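Local coordinates for protein ORF 37 (Human herpesvirus 8 type M, PDB 3FHD) that cuts DNA as both an endonuclease and an exonuclease, helping to process branched viral DNA intermediates so that unit-length linear genomes are produced for packaging, at residues H135-I140 with S232-I237; F430-K433 with Q437-V440. All coordinates share one frame; numbering follows the deposited sequence.

Contact 1: H135-I140 with S232-I237; sequences HQRHHI and SPQNGI
Arg137 reaches from the helix to the loop 232-237 and holds it by two neighbouring residues. Arg137 NE gives a hydrogen bond of 2.7 Å to the backbone O of Pro233, meeting the carbonyl oxygen almost head-on, and that oxygen lies almost exactly in the guanidinium plane. Further out, Arg137 NH2 bonds to Gln234 OE1 at 3.0 Å; here the amide oxygen stands 17° out of the guanidinium plane, and the amide itself is nearly coplanar with the guanidinium. Both acceptors therefore sit at the edge of the arginine, and together they fix how its flat end is turned. A bend about the CG-CD bond of Arg137 (chi3 -60°) brings NE round to the carbonyl, while Arg137 CD passes 3.3 Å from Pro233 O. Gln234 starts out pointing away from the helix, and a bend at chi2 (-63°) carries its amide back to the arginine.

Beside these bonds, Pro233 packs on the helix backbone by its CB and CG. Pro233 CB is 3.6 Å from His138 N and 3.9 Å from Arg137 CB, and CG rests near His138 CA.

The next shell sets the loop. Ser232 OG accepts from Asn235 N at 3.2 Å in an ST motif, and Asn235 OD1 accepts from Ile237 N at 2.9 Å in an Asx turn. Glu408 OE2, on helix 394-412, accepts from Gln234 N and hydrogen-bonds with Ser232 OG; Glu408 and Leu412 of the same helix also touch Pro233. Tyr499 of helix 498-502 packs on Arg137. This is helix-to-loop packing away from the magnesium site: an arginine of helix 134-147 tied to the turn that links the short strands 230-231 and 238-240.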
loop_
_atom_site.group_PDB
_atom_site.type_symbol
_atom_site.label_atom_id
_atom_site.label_comp_id
_atom_site.label_asym_id
_atom_site.label_seq_id
_atom_site.Cartn_x
_atom_site.Cartn_y
_atom_site.Cartn_z
ATOM N N HIS A 135 0.661 16.368 16.223
ATOM C CA HIS A 135 0.049 17.126 15.113
ATOM C C HIS A 135 1.065 17.693 14.101
ATOM O O HIS A 135 0.812 17.669 12.881
ATOM C CB HIS A 135 -0.960 18.167 15.617
ATOM C CG HIS A 135 -1.991 17.565 16.519
ATOM N ND1 HIS A 135 -2.956 16.690 16.057
ATOM C CD2 HIS A 135 -2.151 17.628 17.863
ATOM C CE1 HIS A 135 -3.685 16.264 17.075
ATOM N NE2 HIS A 135 -3.218 16.820 18.180
ATOM N N GLN A 136 2.214 18.134 14.594
ATOM C CA GLN A 136 3.354 18.490 13.729
ATOM C C GLN A 136 3.915 17.303 12.937
ATOM O O GLN A 136 4.242 17.448 11.763
ATOM C CB GLN A 136 4.467 19.166 14.534
ATOM C CG GLN A 136 4.004 20.540 15.056
ATOM C CD GLN A 136 4.920 21.146 16.097
ATOM O OE1 GLN A 136 5.658 20.441 16.808
ATOM N NE2 GLN A 136 4.874 22.467 16.198
ATOM N N ARG A 137 4.038 16.140 13.583
ATOM C CA ARG A 137 4.543 14.972 12.888
ATOM C C ARG A 137 3.527 14.567 11.810
ATOM O O ARG A 137 3.887 14.254 10.670
ATOM C CB ARG A 137 4.812 13.832 13.872
ATOM C CG ARG A 137 6.039 14.065 14.765
ATOM C CD ARG A 137 6.518 12.760 15.463
ATOM N NE ARG A 137 5.484 12.186 16.329
ATOM C CZ ARG A 137 5.200 12.559 17.569
ATOM N NH1 ARG A 137 5.870 13.542 18.171
ATOM N NH2 ARG A 137 4.224 11.933 18.220
ATOM N N HIS A 138 2.257 14.586 12.183
ATOM C CA HIS A 138 1.157 14.330 11.249
ATOM C C HIS A 138 1.213 15.260 10.038
ATOM O O HIS A 138 1.058 14.823 8.867
ATOM C CB HIS A 138 -0.192 14.493 11.959
ATOM C CG HIS A 138 -1.375 14.227 11.073
ATOM N ND1 HIS A 138 -2.448 15.083 10.988
ATOM C CD2 HIS A 138 -1.644 13.204 10.228
ATOM C CE1 HIS A 138 -3.326 14.604 10.125
ATOM N NE2 HIS A 138 -2.861 13.465 9.651
ATOM N N HIS A 139 1.418 16.544 10.307
ATOM C CA HIS A 139 1.530 17.515 9.224
ATOM C C HIS A 139 2.710 17.212 8.276
ATOM O O HIS A 139 2.517 17.198 7.061
ATOM C CB HIS A 139 1.587 18.957 9.742
ATOM C CG HIS A 139 1.575 19.961 8.640
ATOM N ND1 HIS A 139 0.412 20.459 8.100
ATOM C CD2 HIS A 139 2.586 20.545 7.956
ATOM C CE1 HIS A 139 0.705 21.332 7.152
ATOM N NE2 HIS A 139 2.018 21.389 7.036
ATOM N N ILE A 140 3.884 16.911 8.824
ATOM C CA ILE A 140 5.032 16.490 8.016
ATOM C C ILE A 140 4.724 15.247 7.135
ATOM O O ILE A 140 4.996 15.215 5.916
ATOM C CB ILE A 140 6.310 16.306 8.898
ATOM C CG1 ILE A 140 6.870 17.671 9.423
ATOM C CG2 ILE A 140 7.370 15.463 8.170
ATOM C CD1 ILE A 140 7.308 18.619 8.350
ATOM N N SER A 232 3.857 6.400 9.280
ATOM C CA SER A 232 3.226 6.573 10.593
ATOM C C SER A 232 3.837 7.743 11.383
ATOM O O SER A 232 5.008 7.698 11.754
ATOM C CB SER A 232 3.312 5.289 11.454
ATOM O OG SER A 232 3.022 5.610 12.831
ATOM N N PRO A 233 3.038 8.796 11.691
ATOM C CA PRO A 233 3.615 9.893 12.492
ATOM C C PRO A 233 3.843 9.518 13.954
ATOM O O PRO A 233 4.587 10.206 14.653
ATOM C CB PRO A 233 2.572 11.015 12.365
ATOM C CG PRO A 233 1.257 10.268 12.080
ATOM C CD PRO A 233 1.654 9.068 11.269
ATOM N N GLN A 234 3.207 8.450 14.426
ATOM C CA GLN A 234 3.302 8.107 15.835
ATOM C C GLN A 234 4.521 7.240 16.144
ATOM O O GLN A 234 5.065 7.342 17.225
ATOM C CB GLN A 234 2.026 7.435 16.324
ATOM C CG GLN A 234 0.785 8.358 16.328
ATOM C CD GLN A 234 0.940 9.530 17.292
ATOM O OE1 GLN A 234 1.871 10.343 17.179
ATOM N NE2 GLN A 234 0.033 9.623 18.244
ATOM N N ASN A 235 4.982 6.455 15.165
ATOM C CA ASN A 235 6.172 5.588 15.391
ATOM C C ASN A 235 7.327 5.715 14.392
ATOM O O ASN A 235 8.486 5.433 14.731
ATOM C CB ASN A 235 5.741 4.119 15.555
ATOM C CG ASN A 235 4.910 3.617 14.390
ATOM O OD1 ASN A 235 5.384 3.556 13.257
ATOM N ND2 ASN A 235 3.656 3.256 14.670
ATOM N N GLY A 236 7.026 6.129 13.168
ATOM C CA GLY A 236 8.038 6.217 12.119
ATOM C C GLY A 236 8.643 4.889 11.635
ATOM O O GLY A 236 9.632 4.908 10.919
ATOM N N ILE A 237 8.036 3.747 11.988
ATOM C CA ILE A 237 8.539 2.419 11.541
ATOM C C ILE A 237 7.628 1.733 10.527
ATOM O O ILE A 237 8.061 0.841 9.789
ATOM C CB ILE A 237 8.875 1.477 12.732
ATOM C CG1 ILE A 237 7.603 0.899 13.376
ATOM C CG2 ILE A 237 9.678 2.199 13.775
ATOM C CD1 ILE A 237 7.899 -0.266 14.340
#

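Contact 2: F430-K433 with Q437-V440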
loop_
_atom_site.group_PDB
_atom_site.type_symbol
_atom_site.label_atom_id
_atom_site.label_comp_id
_atom_site.label_asym_id
_atom_site.label_seq_id
_atom_site.Cartn_x
_atom_site.Cartn_y
_atom_site.Cartn_z
ATOM N N PHE A 430 -9.564 -8.824 -13.858
ATOM C CA PHE A 430 -9.294 -9.943 -14.764
ATOM C C PHE A 430 -9.320 -9.361 -16.151
ATOM O O PHE A 430 -10.064 -8.380 -16.409
ATOM C CB PHE A 430 -10.367 -11.026 -14.650
ATOM C CG PHE A 430 -10.396 -11.730 -13.316
ATOM C CD1 PHE A 430 -9.756 -12.956 -13.144
ATOM C CD2 PHE A 430 -11.078 -11.174 -12.231
ATOM C CE1 PHE A 430 -9.770 -13.607 -11.924
ATOM C CE2 PHE A 430 -11.113 -11.833 -11.000
ATOM C CZ PHE A 430 -10.450 -13.046 -10.841
ATOM N N PHE A 431 -8.501 -9.926 -17.032
ATOM C CA PHE A 431 -8.212 -9.302 -18.330
ATOM C C PHE A 431 -8.190 -10.308 -19.481
ATOM O O PHE A 431 -8.092 -11.524 -19.260
ATOM C CB PHE A 431 -6.875 -8.527 -18.296
ATOM C CG PHE A 431 -6.870 -7.342 -17.368
ATOM C CD1 PHE A 431 -7.191 -6.066 -17.832
ATOM C CD2 PHE A 431 -6.531 -7.495 -16.028
ATOM C CE1 PHE A 431 -7.179 -4.956 -16.974
ATOM C CE2 PHE A 431 -6.531 -6.381 -15.161
ATOM C CZ PHE A 431 -6.874 -5.113 -15.652
ATOM N N ARG A 432 -8.288 -9.770 -20.698
ATOM C CA ARG A 432 -8.082 -10.527 -21.925
ATOM C C ARG A 432 -7.172 -9.801 -22.931
ATOM O O ARG A 432 -7.069 -8.563 -22.937
ATOM C CB ARG A 432 -9.419 -10.941 -22.565
ATOM C CG ARG A 432 -10.185 -9.818 -23.279
ATOM C CD ARG A 432 -11.380 -10.394 -24.053
ATOM N NE ARG A 432 -12.178 -9.357 -24.737
ATOM C CZ ARG A 432 -11.831 -8.752 -25.871
ATOM N NH1 ARG A 432 -10.677 -9.034 -26.472
ATOM N NH2 ARG A 432 -12.651 -7.851 -26.423
ATOM N N LYS A 433 -6.485 -10.590 -23.755
ATOM C CA LYS A 433 -5.717 -10.047 -24.859
ATOM C C LYS A 433 -6.623 -9.341 -25.874
ATOM O O LYS A 433 -7.776 -9.746 -26.107
ATOM C CB LYS A 433 -4.912 -11.151 -25.557
ATOM C CG LYS A 433 -3.787 -11.801 -24.714
ATOM C CD LYS A 433 -2.782 -10.744 -24.168
ATOM C CE LYS A 433 -1.510 -11.409 -23.596
ATOM N NZ LYS A 433 -0.568 -10.402 -22.986
ATOM N N GLN A 437 -9.973 -8.208 -34.250
ATOM C CA GLN A 437 -11.279 -7.602 -34.502
ATOM C C GLN A 437 -11.734 -6.612 -33.400
ATOM O O GLN A 437 -12.816 -6.037 -33.502
ATOM C CB GLN A 437 -12.322 -8.696 -34.697
ATOM C CG GLN A 437 -12.046 -9.602 -35.910
ATOM C CD GLN A 437 -13.146 -10.591 -36.136
ATOM O OE1 GLN A 437 -14.320 -10.215 -36.216
ATOM N NE2 GLN A 437 -12.778 -11.872 -36.291
ATOM N N ASP A 438 -10.913 -6.430 -32.365
ATOM C CA ASP A 438 -11.199 -5.461 -31.304
ATOM C C ASP A 438 -10.978 -4.034 -31.811
ATOM O O ASP A 438 -10.092 -3.808 -32.630
ATOM C CB ASP A 438 -10.317 -5.707 -30.073
ATOM C CG ASP A 438 -10.843 -6.847 -29.180
ATOM O OD1 ASP A 438 -12.072 -6.902 -28.959
ATOM O OD2 ASP A 438 -10.032 -7.688 -28.719
ATOM N N PRO A 439 -11.782 -3.067 -31.329
ATOM C CA PRO A 439 -11.532 -1.655 -31.696
ATOM C C PRO A 439 -10.167 -1.160 -31.240
ATOM O O PRO A 439 -9.668 -1.589 -30.199
ATOM C CB PRO A 439 -12.617 -0.890 -30.935
ATOM C CG PRO A 439 -13.025 -1.812 -29.818
ATOM C CD PRO A 439 -12.948 -3.194 -30.440
ATOM N N VAL A 440 -9.576 -0.261 -32.026
ATOM C CA VAL A 440 -8.334 0.419 -31.635
ATOM C C VAL A 440 -8.529 1.165 -30.302
ATOM O O VAL A 440 -7.709 1.051 -29.390
ATOM C CB VAL A 440 -7.880 1.441 -32.717
ATOM C CG1 VAL A 440 -6.454 1.898 -32.436
ATOM C CG2 VAL A 440 -7.976 0.841 -34.095
#
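Asp438 OD2 accepts two hydrogen bonds: Arg432 NH1 donates to it across 2.7 Å in an almost straight bond (176°), and the backbone N of Gly435, between the two segments, donates as well. The other carboxylate oxygen, Asp438 OD1, takes Arg432 NH2 at 2.8 Å. The result is an end-on bidentate salt bridge, one nitrogen to each oxygen, with both oxygens met on their syn sides. Both lie close to the guanidinium plane, but the two flat groups are not quite coplanar, their planes standing 27° apart.

Arg432 gets there with an extended chain from CG to NE, after a first torsion (chi1 75°) that tucks CG over the main chain, flanked by N and C. Asp438 comes to meet it from the opposite direction. Arg432 NH1 also makes a weak bond to Lys433 O at 3.0 Å, which brings the backbone of the next residue into the same network.

A second carboxylate, Asp369, forms a salt bridge with Arg432 NH2, so two acids share the guanidinium and both hold its charge. Phe275 and Ile455 pack on the arginine side chain. The salt bridge closes the short loop after strand 423-432, tying Asp438 back to Arg432 at the end of an inner strand of the mixed sheet in this PD-(D/E)XK nuclease.

How the contacts relate
Contact 1 comes first along the chain and is complete before contact 2 opens. They lie on opposite sides of the chain's centre, with their own centres 45 Å apart and nearest atoms about 29 Å apart, so neither touches the other. Contact 1 joins parts far apart in sequence, helix 134-147 and the loop after strand 230-231; contact 2 is local, with three residues between its segments at the end of strand 423-432. That strand runs parallel to strand 262-269, which carries the magnesium ligands Glu266 and Ile267. A link in sequence also exists: helix 394-412, which packs on contact 1, precedes strand 423-432. Both contacts stand away from the metal site.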